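Local structure of DNA ligase (Aquifex aeolicus, 3QWU) at residues P74-E79 and E186-T192; F155-F159 and K173-I177. The protein is a putative ATP-dependent nucleic acid ligase that binds adenosine and calcium and probably joins strand ends through an adenylated-enzyme intermediate. All coordinates share one frame. Residue numbers count along the deposited sequence, not the author numbering.

Contact 1 of 2, residues P74-E79 and E186-T192; sequences PFWVEE and EILGRFT. With ADN (adenosine), chain C; GOL (glycerol), chain E.
Strands 75-79 and 187-191 run antiparallel, axes 4.5 Å apart at 162°. Pro74 leads in, its CB over one face of the Arg190 guanidinium, whose NH2 is salt-bridged to Asp221. Phe75 and Phe191 form a hydrogen-bonded pair: Phe75 N to Phe191 O and Phe191 N to Phe75 O are both 2.7 Å. Trp76 (chi1 m) faces Arg190 in a non-hydrogen-bonded pair, CA-CA 4.2 Å, with Arg190 CB 3.7 Å from the Trp76 six-membered ring centroid (CH-pi). Val77 N bonds Gly189 O at 2.8 Å, and Val77 CG2 packs 3.5 Å from Phe191 CD2. This is the edge of a mixed sheet in what is, from its RNA ligase family, probably the adenylation domain, strand 187-191 being outermost. A beta bulge follows: Val77 O instead accepts from Leu188 N (2.8 Å), and at phi/psi 135/-166 a CB on Gly189 would jam against Leu188 O, calling for glycine. Glu78, paired with Ile187, gives OE1 to Lys219 and, weakly, to adenosine N6 (3.5 Å), OE2 to Lys173 and Gln170. Glu79 N reaches Glu186 O (3.0 Å) and Glu79 O adenosine N6 (2.8 Å); glycerol, probably from the crystallisation liquor, sets O1 a very short 2.4 Å from Glu79 OE1 and 2.9 Å from Glu186 N.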
ATOM      1  N   PRO A  74     -37.316  -2.389   2.285  1.00 46.80           N
ATOM      2  CA  PRO A  74     -36.797  -2.546   3.621  1.00 44.79           C
ATOM      3  C   PRO A  74     -35.701  -3.582   3.686  1.00 43.30           C
ATOM      4  O   PRO A  74     -35.577  -4.448   2.786  1.00 43.69           O
ATOM      5  CB  PRO A  74     -37.995  -3.075   4.402  1.00 46.07           C
ATOM      6  CG  PRO A  74     -39.190  -2.652   3.631  1.00 47.51           C
ATOM      7  CD  PRO A  74     -38.766  -2.670   2.210  1.00 48.02           C
ATOM      8  N   PHE A  75     -34.907  -3.511   4.749  1.00 40.89           N
ATOM      9  CA  PHE A  75     -33.795  -4.397   4.868  1.00 39.58           C
ATOM     10  C   PHE A  75     -33.543  -4.792   6.303  1.00 38.84           C
ATOM     11  O   PHE A  75     -33.693  -4.003   7.249  1.00 39.65           O
ATOM     12  CB  PHE A  75     -32.519  -3.792   4.228  1.00 38.65           C
ATOM     13  CG  PHE A  75     -32.235  -2.424   4.683  1.00 38.50           C
ATOM     14  CD1 PHE A  75     -31.457  -2.209   5.805  1.00 34.85           C
ATOM     15  CD2 PHE A  75     -32.799  -1.334   4.032  1.00 37.57           C
ATOM     16  CE1 PHE A  75     -31.215  -0.934   6.253  1.00 35.14           C
ATOM     17  CE2 PHE A  75     -32.592  -0.078   4.489  1.00 38.26           C
ATOM     18  CZ  PHE A  75     -31.773   0.140   5.609  1.00 36.21           C
ATOM     19  N   TRP A  76     -33.129  -6.035   6.439  1.00 37.68           N
ATOM     20  CA  TRP A  76     -32.733  -6.572   7.718  1.00 37.41           C
ATOM     21  C   TRP A  76     -31.254  -6.217   8.014  1.00 35.72           C
ATOM     22  O   TRP A  76     -30.396  -6.278   7.136  1.00 34.64           O
ATOM     23  CB  TRP A  76     -32.929  -8.093   7.707  1.00 37.14           C
ATOM     24  CG  TRP A  76     -34.373  -8.536   7.728  1.00 38.61           C
ATOM     25  CD1 TRP A  76     -35.139  -8.873   6.663  1.00 38.50           C
ATOM     26  CD2 TRP A  76     -35.195  -8.694   8.880  1.00 40.73           C
ATOM     27  NE1 TRP A  76     -36.383  -9.254   7.069  1.00 40.86           N
ATOM     28  CE2 TRP A  76     -36.454  -9.150   8.430  1.00 41.42           C
ATOM     29  CE3 TRP A  76     -34.990  -8.509  10.254  1.00 40.44           C
ATOM     30  CZ2 TRP A  76     -37.505  -9.412   9.295  1.00 40.84           C
ATOM     31  CZ3 TRP A  76     -36.043  -8.787  11.123  1.00 42.72           C
ATOM     32  CH2 TRP A  76     -37.288  -9.216  10.634  1.00 41.70           C
ATOM     33  N   VAL A  77     -30.989  -5.886   9.261  1.00 34.68           N
ATOM     34  CA  VAL A  77     -29.651  -5.537   9.716  1.00 33.56           C
ATOM     35  C   VAL A  77     -29.196  -6.613  10.629  1.00 33.71           C
ATOM     36  O   VAL A  77     -29.870  -6.932  11.581  1.00 34.85           O
ATOM     37  CB  VAL A  77     -29.679  -4.202  10.385  1.00 33.90           C
ATOM     38  CG1 VAL A  77     -28.345  -3.861  11.008  1.00 31.54           C
ATOM     39  CG2 VAL A  77     -30.064  -3.136   9.312  1.00 32.14           C
ATOM     40  N   GLU A  78     -28.094  -7.243  10.266  1.00 34.55           N
ATOM     41  CA  GLU A  78     -27.481  -8.346  11.020  1.00 35.75           C
ATOM     42  C   GLU A  78     -26.054  -7.990  11.468  1.00 34.36           C
ATOM     43  O   GLU A  78     -25.392  -7.234  10.802  1.00 34.10           O
ATOM     44  CB  GLU A  78     -27.388  -9.602  10.152  1.00 35.58           C
ATOM     45  CG  GLU A  78     -28.708 -10.183   9.872  1.00 40.06           C
ATOM     46  CD  GLU A  78     -28.621 -11.501   9.130  1.00 43.24           C
ATOM     47  OE1 GLU A  78     -27.587 -11.804   8.489  1.00 45.13           O
ATOM     48  OE2 GLU A  78     -29.604 -12.241   9.225  1.00 45.83           O
ATOM     49  N   GLU A  79     -25.590  -8.570  12.575  1.00 33.87           N
ATOM     50  CA  GLU A  79     -24.230  -8.350  13.029  1.00 33.16           C
ATOM     51  C   GLU A  79     -23.265  -9.093  12.111  1.00 32.50           C
ATOM     52  O   GLU A  79     -23.504 -10.236  11.743  1.00 31.10           O
ATOM     53  CB  GLU A  79     -23.990  -8.821  14.460  1.00 32.84           C
ATOM     54  CG  GLU A  79     -22.491  -8.617  14.867  1.00 32.82           C
ATOM     55  CD  GLU A  79     -22.117  -9.170  16.255  1.00 31.68           C
ATOM     56  OE1 GLU A  79     -22.986  -9.774  16.895  1.00 31.80           O
ATOM     57  OE2 GLU A  79     -20.960  -8.994  16.700  1.00 28.12           O
ATOM     58  N   GLU A 186     -26.509 -11.920  15.659  1.00 30.32           N
ATOM     59  CA  GLU A 186     -27.526 -11.064  16.258  1.00 29.06           C
ATOM     60  C   GLU A 186     -28.318 -10.412  15.139  1.00 29.33           C
ATOM     61  O   GLU A 186     -27.727  -9.961  14.166  1.00 27.08           O
ATOM     62  CB  GLU A 186     -26.898  -9.974  17.169  1.00 28.33           C
ATOM     63  CG  GLU A 186     -27.929  -8.877  17.618  1.00 27.80           C
ATOM     64  CD  GLU A 186     -27.390  -7.823  18.571  1.00 28.70           C
ATOM     65  OE1 GLU A 186     -26.170  -7.747  18.734  1.00 30.39           O
ATOM     66  OE2 GLU A 186     -28.187  -7.039  19.158  1.00 30.91           O
ATOM     67  N   ILE A 187     -29.658 -10.327  15.285  1.00 30.81           N
ATOM     68  CA  ILE A 187     -30.495  -9.660  14.308  1.00 31.17           C
ATOM     69  C   ILE A 187     -30.934  -8.362  14.942  1.00 32.93           C
ATOM     70  O   ILE A 187     -31.528  -8.375  16.033  1.00 33.71           O
ATOM     71  CB  ILE A 187     -31.725 -10.432  13.950  1.00 32.60           C
ATOM     72  CG1 ILE A 187     -31.418 -11.900  13.586  1.00 34.99           C
ATOM     73  CG2 ILE A 187     -32.484  -9.730  12.785  1.00 31.45           C
ATOM     74  CD1 ILE A 187     -31.079 -12.196  12.078  1.00 37.93           C
ATOM     75  N   LEU A 188     -30.636  -7.231  14.285  1.00 32.96           N
ATOM     76  CA  LEU A 188     -30.968  -5.911  14.847  1.00 33.35           C
ATOM     77  C   LEU A 188     -32.384  -5.477  14.521  1.00 34.82           C
ATOM     78  O   LEU A 188     -32.986  -4.715  15.280  1.00 33.70           O
ATOM     79  CB  LEU A 188     -30.000  -4.842  14.361  1.00 33.01           C
ATOM     80  CG  LEU A 188     -28.609  -4.855  14.982  1.00 32.07           C
ATOM     81  CD1 LEU A 188     -28.699  -4.766  16.534  1.00 31.01           C
ATOM     82  CD2 LEU A 188     -27.713  -6.055  14.496  1.00 25.86           C
ATOM     83  N   GLY A 189     -32.886  -5.984  13.388  1.00 35.45           N
ATOM     84  CA  GLY A 189     -34.248  -5.800  12.976  1.00 37.12           C
ATOM     85  C   GLY A 189     -34.338  -5.424  11.504  1.00 38.69           C
ATOM     86  O   GLY A 189     -33.367  -5.564  10.726  1.00 38.45           O
ATOM     87  N   ARG A 190     -35.527  -4.968  11.132  1.00 40.08           N
ATOM     88  CA  ARG A 190     -35.920  -4.676   9.765  1.00 41.56           C
ATOM     89  C   ARG A 190     -36.112  -3.194   9.644  1.00 42.04           C
ATOM     90  O   ARG A 190     -36.848  -2.600  10.432  1.00 41.98           O
ATOM     91  CB  ARG A 190     -37.244  -5.376   9.474  1.00 43.15           C
ATOM     92  CG  ARG A 190     -37.745  -5.193   8.081  1.00 46.22           C
ATOM     93  CD  ARG A 190     -38.840  -6.130   7.853  1.00 51.01           C
ATOM     94  NE  ARG A 190     -39.149  -6.283   6.448  1.00 52.16           N
ATOM     95  CZ  ARG A 190     -39.945  -5.481   5.774  1.00 54.38           C
ATOM     96  NH1 ARG A 190     -40.494  -4.435   6.377  1.00 55.42           N
ATOM     97  NH2 ARG A 190     -40.174  -5.720   4.481  1.00 55.96           N
ATOM     98  N   PHE A 191     -35.454  -2.591   8.663  1.00 42.51           N
ATOM     99  CA  PHE A 191     -35.345  -1.128   8.612  1.00 43.49           C
ATOM    100  C   PHE A 191     -35.581  -0.613   7.226  1.00 44.88           C
ATOM    101  O   PHE A 191     -35.512  -1.380   6.263  1.00 44.85           O
ATOM    102  CB  PHE A 191     -33.953  -0.657   9.077  1.00 42.20           C
ATOM    103  CG  PHE A 191     -33.679  -0.925  10.529  1.00 41.90           C
ATOM    104  CD1 PHE A 191     -34.076  -0.023  11.500  1.00 44.86           C
ATOM    105  CD2 PHE A 191     -33.029  -2.086  10.923  1.00 40.35           C
ATOM    106  CE1 PHE A 191     -33.851  -0.294  12.858  1.00 44.66           C
ATOM    107  CE2 PHE A 191     -32.774  -2.346  12.256  1.00 39.77           C
ATOM    108  CZ  PHE A 191     -33.185  -1.460  13.223  1.00 42.46           C
ATOM    109  N   THR A 192     -35.825   0.703   7.150  1.00 46.17           N
ATOM    110  CA  THR A 192     -35.819   1.467   5.895  1.00 46.96           C
ATOM    111  C   THR A 192     -34.813   2.581   6.007  1.00 46.87           C
ATOM    112  O   THR A 192     -34.437   2.961   7.138  1.00 46.81           O
ATOM    113  CB  THR A 192     -37.197   2.148   5.627  1.00 48.82           C
ATOM    114  OG1 THR A 192     -37.407   3.149   6.627  1.00 51.33           O
ATOM    115  CG2 THR A 192     -38.341   1.147   5.687  1.00 46.45           C
TER
HETATM  116  O5' ADN C 501     -17.847 -10.902   2.908  1.00 52.75           O
HETATM  117  C5' ADN C 501     -18.404 -10.686   4.205  1.00 45.58           C
HETATM  118  C4' ADN C 501     -17.991 -11.821   5.134  1.00 45.03           C
HETATM  119  O4' ADN C 501     -18.369 -11.547   6.518  1.00 43.57           O
HETATM  120  C3' ADN C 501     -18.695 -13.116   4.753  1.00 44.17           C
HETATM  121  O3' ADN C 501     -18.006 -13.918   3.798  1.00 45.67           O
HETATM  122  C2' ADN C 501     -18.889 -13.833   6.085  1.00 42.47           C
HETATM  123  O2' ADN C 501     -17.914 -14.846   6.262  1.00 41.05           O
HETATM  124  C1' ADN C 501     -18.743 -12.774   7.176  1.00 41.97           C
HETATM  125  N9  ADN C 501     -19.977 -12.523   7.938  1.00 40.32           N
HETATM  126  C8  ADN C 501     -20.003 -12.316   9.275  1.00 41.58           C
HETATM  127  N7  ADN C 501     -21.258 -12.099   9.735  1.00 38.64           N
HETATM  128  C5  ADN C 501     -22.049 -12.142   8.632  1.00 37.66           C
HETATM  129  C6  ADN C 501     -23.484 -11.950   8.398  1.00 39.30           C
HETATM  130  N6  ADN C 501     -24.271 -11.691   9.481  1.00 37.84           N
HETATM  131  N1  ADN C 501     -23.964 -12.104   7.125  1.00 40.76           N
HETATM  132  C2  ADN C 501     -23.121 -12.358   6.083  1.00 40.06           C
HETATM  133  N3  ADN C 501     -21.773 -12.510   6.230  1.00 37.59           N
HETATM  134  C4  ADN C 501     -21.212 -12.429   7.457  1.00 38.96           C
HETATM  135  C1  GOL E 603     -23.380 -12.886  17.394  1.00 44.71           C
HETATM  136  O1  GOL E 603     -23.738 -11.968  16.380  1.00 41.40           O
HETATM  137  C2  GOL E 603     -24.297 -12.685  18.589  1.00 45.87           C
HETATM  138  O2  GOL E 603     -24.906 -13.908  18.918  1.00 47.67           O
HETATM  139  C3  GOL E 603     -23.621 -11.995  19.779  1.00 46.48           C
HETATM  140  O3  GOL E 603     -23.913 -12.578  21.048  1.00 49.67           O

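Contact 2 of 2, residues F155-F159 and K173-I177; sequences FVFDF and KMELI. With ADN (adenosine), chain C.
This is a buried strand-on-helix contact in what is, from its RNA ligase family, probably the adenylation (nucleotidyltransferase) domain: strand 153-161, outermost in its antiparallel four-stranded sheet, meets helix 170-180 beside the adenosine pocket. The axes of 155-159 and 173-177 come within 9.2 Å at 124°, too far for backbone-to-backbone hydrogen bonds, so side chains do most of the bridging; the nearest CA pair is Phe159 and Lys173, 6.7 Å apart. A classic beta bulge interrupts the strand, Phe157 (phi/psi -131/-11) and Asp158 (-157/160) both facing Cys130 of strand 127-134. The Phe157 side chain (chi1 p) points away from the helix and lays one ring face against adenosine, its CD1 3.4 Å from adenosine C2. On the strand's helix-facing side, Phe159 (chi1 m) has the largest area covered by the helix (81 Å²): Leu176 CD1 sits over the ring face, 4.1 Å from the centroid (CH-pi), while Ile177 CG1 meets the ring edge 4.1 Å from Phe159 CE2. Val156 CG1 adds a looser touch on Ile177 CD1 at 4.4 Å. Asp158 (chi1 m) is shared, OD2 going to Tyr54, Arg227 and Lys219 while OD1 faces the helix. Lys173, with chi1 and chi2 t and chi3 91°, reaches across from the helix to the strand; its NZ donates to Phe157 O at 2.9 Å and makes a salt bridge with Asp158 OD1 at 3.0 Å.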
ATOM      1  N   PHE A 155     -21.799 -19.181  14.259  1.00 29.51           N
ATOM      2  CA  PHE A 155     -22.952 -18.351  14.135  1.00 29.43           C
ATOM      3  C   PHE A 155     -23.493 -18.376  12.716  1.00 29.95           C
ATOM      4  O   PHE A 155     -22.866 -17.824  11.817  1.00 29.59           O
ATOM      5  CB  PHE A 155     -22.561 -16.932  14.524  1.00 30.17           C
ATOM      6  CG  PHE A 155     -22.078 -16.796  15.970  1.00 29.74           C
ATOM      7  CD1 PHE A 155     -22.961 -16.665  17.002  1.00 33.20           C
ATOM      8  CD2 PHE A 155     -20.746 -16.808  16.273  1.00 32.14           C
ATOM      9  CE1 PHE A 155     -22.505 -16.546  18.367  1.00 32.17           C
ATOM     10  CE2 PHE A 155     -20.308 -16.676  17.619  1.00 31.29           C
ATOM     11  CZ  PHE A 155     -21.211 -16.586  18.641  1.00 27.39           C
ATOM     12  N   VAL A 156     -24.638 -19.044  12.515  1.00 30.00           N
ATOM     13  CA  VAL A 156     -25.335 -19.055  11.248  1.00 30.36           C
ATOM     14  C   VAL A 156     -25.824 -17.635  10.842  1.00 30.37           C
ATOM     15  O   VAL A 156     -26.337 -16.877  11.674  1.00 30.48           O
ATOM     16  CB  VAL A 156     -26.601 -20.011  11.316  1.00 31.85           C
ATOM     17  CG1 VAL A 156     -27.368 -20.004   9.962  1.00 31.70           C
ATOM     18  CG2 VAL A 156     -26.215 -21.414  11.720  1.00 29.94           C
ATOM     19  N   PHE A 157     -25.597 -17.271   9.578  1.00 29.25           N
ATOM     20  CA  PHE A 157     -26.096 -16.032   8.993  1.00 28.33           C
ATOM     21  C   PHE A 157     -26.793 -16.253   7.644  1.00 29.49           C
ATOM     22  O   PHE A 157     -27.419 -15.318   7.088  1.00 30.10           O
ATOM     23  CB  PHE A 157     -24.951 -15.007   8.833  1.00 27.51           C
ATOM     24  CG  PHE A 157     -23.805 -15.469   7.977  1.00 28.54           C
ATOM     25  CD1 PHE A 157     -23.924 -15.585   6.620  1.00 28.46           C
ATOM     26  CD2 PHE A 157     -22.590 -15.811   8.539  1.00 30.13           C
ATOM     27  CE1 PHE A 157     -22.811 -16.057   5.862  1.00 32.08           C
ATOM     28  CE2 PHE A 157     -21.532 -16.277   7.771  1.00 30.39           C
ATOM     29  CZ  PHE A 157     -21.653 -16.413   6.451  1.00 27.76           C
ATOM     30  N   ASP A 158     -26.676 -17.449   7.068  1.00 29.83           N
ATOM     31  CA  ASP A 158     -27.389 -17.712   5.806  1.00 31.63           C
ATOM     32  C   ASP A 158     -27.625 -19.220   5.580  1.00 32.08           C
ATOM     33  O   ASP A 158     -26.988 -20.072   6.231  1.00 31.12           O
ATOM     34  CB  ASP A 158     -26.651 -17.032   4.593  1.00 31.49           C
ATOM     35  CG  ASP A 158     -27.110 -15.541   4.333  1.00 35.13           C
ATOM     36  OD1 ASP A 158     -28.354 -15.274   4.349  1.00 35.90           O
ATOM     37  OD2 ASP A 158     -26.233 -14.653   4.093  1.00 32.48           O
ATOM     38  N   PHE A 159     -28.583 -19.531   4.714  1.00 32.68           N
ATOM     39  CA  PHE A 159     -28.686 -20.859   4.135  1.00 33.98           C
ATOM     40  C   PHE A 159     -28.663 -20.720   2.634  1.00 34.72           C
ATOM     41  O   PHE A 159     -29.243 -19.795   2.069  1.00 34.50           O
ATOM     42  CB  PHE A 159     -29.986 -21.574   4.506  1.00 35.46           C
ATOM     43  CG  PHE A 159     -30.132 -21.888   5.966  1.00 34.09           C
ATOM     44  CD1 PHE A 159     -29.548 -22.998   6.500  1.00 32.72           C
ATOM     45  CD2 PHE A 159     -30.905 -21.081   6.793  1.00 36.07           C
ATOM     46  CE1 PHE A 159     -29.705 -23.280   7.833  1.00 33.33           C
ATOM     47  CE2 PHE A 159     -31.065 -21.383   8.155  1.00 34.64           C
ATOM     48  CZ  PHE A 159     -30.441 -22.447   8.669  1.00 30.79           C
ATOM     49  N   LYS A 173     -35.147 -18.293   6.727  1.00 43.66           N
ATOM     50  CA  LYS A 173     -33.936 -18.464   7.525  1.00 42.47           C
ATOM     51  C   LYS A 173     -34.315 -18.389   9.006  1.00 42.07           C
ATOM     52  O   LYS A 173     -34.011 -19.292   9.758  1.00 41.23           O
ATOM     53  CB  LYS A 173     -32.901 -17.399   7.126  1.00 41.85           C
ATOM     54  CG  LYS A 173     -31.773 -17.141   8.077  1.00 39.84           C
ATOM     55  CD  LYS A 173     -30.622 -16.341   7.409  1.00 40.99           C
ATOM     56  CE  LYS A 173     -30.743 -14.775   7.557  1.00 41.45           C
ATOM     57  NZ  LYS A 173     -29.935 -13.926   6.538  1.00 37.73           N
ATOM     58  N   MET A 174     -35.008 -17.333   9.410  1.00 42.93           N
ATOM     59  CA  MET A 174     -35.366 -17.176  10.811  1.00 43.95           C
ATOM     60  C   MET A 174     -36.228 -18.357  11.311  1.00 43.80           C
ATOM     61  O   MET A 174     -36.060 -18.778  12.431  1.00 42.50           O
ATOM     62  CB  MET A 174     -35.953 -15.781  11.097  1.00 45.13           C
ATOM     63  CG  MET A 174     -34.874 -14.686  10.929  1.00 47.69           C
ATOM     64  SD  MET A 174     -35.278 -12.883  10.983  1.00 57.71           S
ATOM     65  CE  MET A 174     -36.047 -12.698  12.626  1.00 55.36           C
ATOM     66  N   GLU A 175     -37.039 -18.973  10.449  1.00 45.21           N
ATOM     67  CA  GLU A 175     -37.833 -20.150  10.847  1.00 45.87           C
ATOM     68  C   GLU A 175     -36.978 -21.399  11.074  1.00 44.55           C
ATOM     69  O   GLU A 175     -37.186 -22.107  12.070  1.00 44.48           O
ATOM     70  CB  GLU A 175     -38.941 -20.444   9.834  1.00 48.15           C
ATOM     71  CG  GLU A 175     -40.255 -19.705  10.159  1.00 53.03           C
ATOM     72  CD  GLU A 175     -41.047 -19.251   8.919  1.00 58.47           C
ATOM     73  OE1 GLU A 175     -41.012 -19.961   7.881  1.00 61.80           O
ATOM     74  OE2 GLU A 175     -41.720 -18.182   8.993  1.00 62.10           O
ATOM     75  N   LEU A 176     -36.025 -21.680  10.184  1.00 42.61           N
ATOM     76  CA  LEU A 176     -35.155 -22.828  10.400  1.00 41.99           C
ATOM     77  C   LEU A 176     -34.322 -22.710  11.672  1.00 41.53           C
ATOM     78  O   LEU A 176     -34.111 -23.695  12.365  1.00 41.41           O
ATOM     79  CB  LEU A 176     -34.255 -23.086   9.220  1.00 40.88           C
ATOM     80  CG  LEU A 176     -35.005 -23.582   7.994  1.00 42.69           C
ATOM     81  CD1 LEU A 176     -34.151 -23.326   6.745  1.00 38.40           C
ATOM     82  CD2 LEU A 176     -35.482 -25.117   8.081  1.00 39.76           C
ATOM     83  N   ILE A 177     -33.832 -21.512  11.964  1.00 41.87           N
ATOM     84  CA  ILE A 177     -32.989 -21.276  13.131  1.00 41.25           C
ATOM     85  C   ILE A 177     -33.803 -21.426  14.401  1.00 43.13           C
ATOM     86  O   ILE A 177     -33.329 -21.996  15.388  1.00 44.07           O
ATOM     87  CB  ILE A 177     -32.411 -19.875  13.101  1.00 41.05           C
ATOM     88  CG1 ILE A 177     -31.422 -19.729  11.936  1.00 42.35           C
ATOM     89  CG2 ILE A 177     -31.723 -19.528  14.412  1.00 36.00           C
ATOM     90  CD1 ILE A 177     -30.999 -18.239  11.654  1.00 41.83           C
TER
HETATM   91  O5' ADN C 501     -17.847 -10.902   2.908  1.00 52.75           O
HETATM   92  C5' ADN C 501     -18.404 -10.686   4.205  1.00 45.58           C
HETATM   93  C4' ADN C 501     -17.991 -11.821   5.134  1.00 45.03           C
HETATM   94  O4' ADN C 501     -18.369 -11.547   6.518  1.00 43.57           O
HETATM   95  C3' ADN C 501     -18.695 -13.116   4.753  1.00 44.17           C
HETATM   96  O3' ADN C 501     -18.006 -13.918   3.798  1.00 45.67           O
HETATM   97  C2' ADN C 501     -18.889 -13.833   6.085  1.00 42.47           C
HETATM   98  O2' ADN C 501     -17.914 -14.846   6.262  1.00 41.05           O
HETATM   99  C1' ADN C 501     -18.743 -12.774   7.176  1.00 41.97           C
HETATM  100  N9  ADN C 501     -19.977 -12.523   7.938  1.00 40.32           N
HETATM  101  C8  ADN C 501     -20.003 -12.316   9.275  1.00 41.58           C
HETATM  102  N7  ADN C 501     -21.258 -12.099   9.735  1.00 38.64           N
HETATM  103  C5  ADN C 501     -22.049 -12.142   8.632  1.00 37.66           C
HETATM  104  C6  ADN C 501     -23.484 -11.950   8.398  1.00 39.30           C
HETATM  105  N6  ADN C 501     -24.271 -11.691   9.481  1.00 37.84           N
HETATM  106  N1  ADN C 501     -23.964 -12.104   7.125  1.00 40.76           N
HETATM  107  C2  ADN C 501     -23.121 -12.358   6.083  1.00 40.06           C
HETATM  108  N3  ADN C 501     -21.773 -12.510   6.230  1.00 37.59           N
HETATM  109  C4  ADN C 501     -21.212 -12.429   7.457  1.00 38.96           C

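How the contacts relate
Contacts 1 and 2 lie 14 Å apart, centre to centre, and both touch the same adenosine: Glu78 (weakly) and Glu79 of contact 1 meet the N6 amino group, while Phe157 of contact 2 covers a face of the base. They also meet directly. Lys173 NZ of contact 2 forms a salt bridge with Glu78 OE2 of contact 1 at 3.2 Å, and Lys219, itself hydrogen-bonded to adenosine, is salt-bridged to both Glu78 and Asp158, so a charged cluster ties the two sheets together in the wall of the pocket. Farther out, Trp76 CZ3 packs 4.2 Å from Met174 SD. The chain passes from helix 170-180 of contact 2 into strand 187-191 of contact 1.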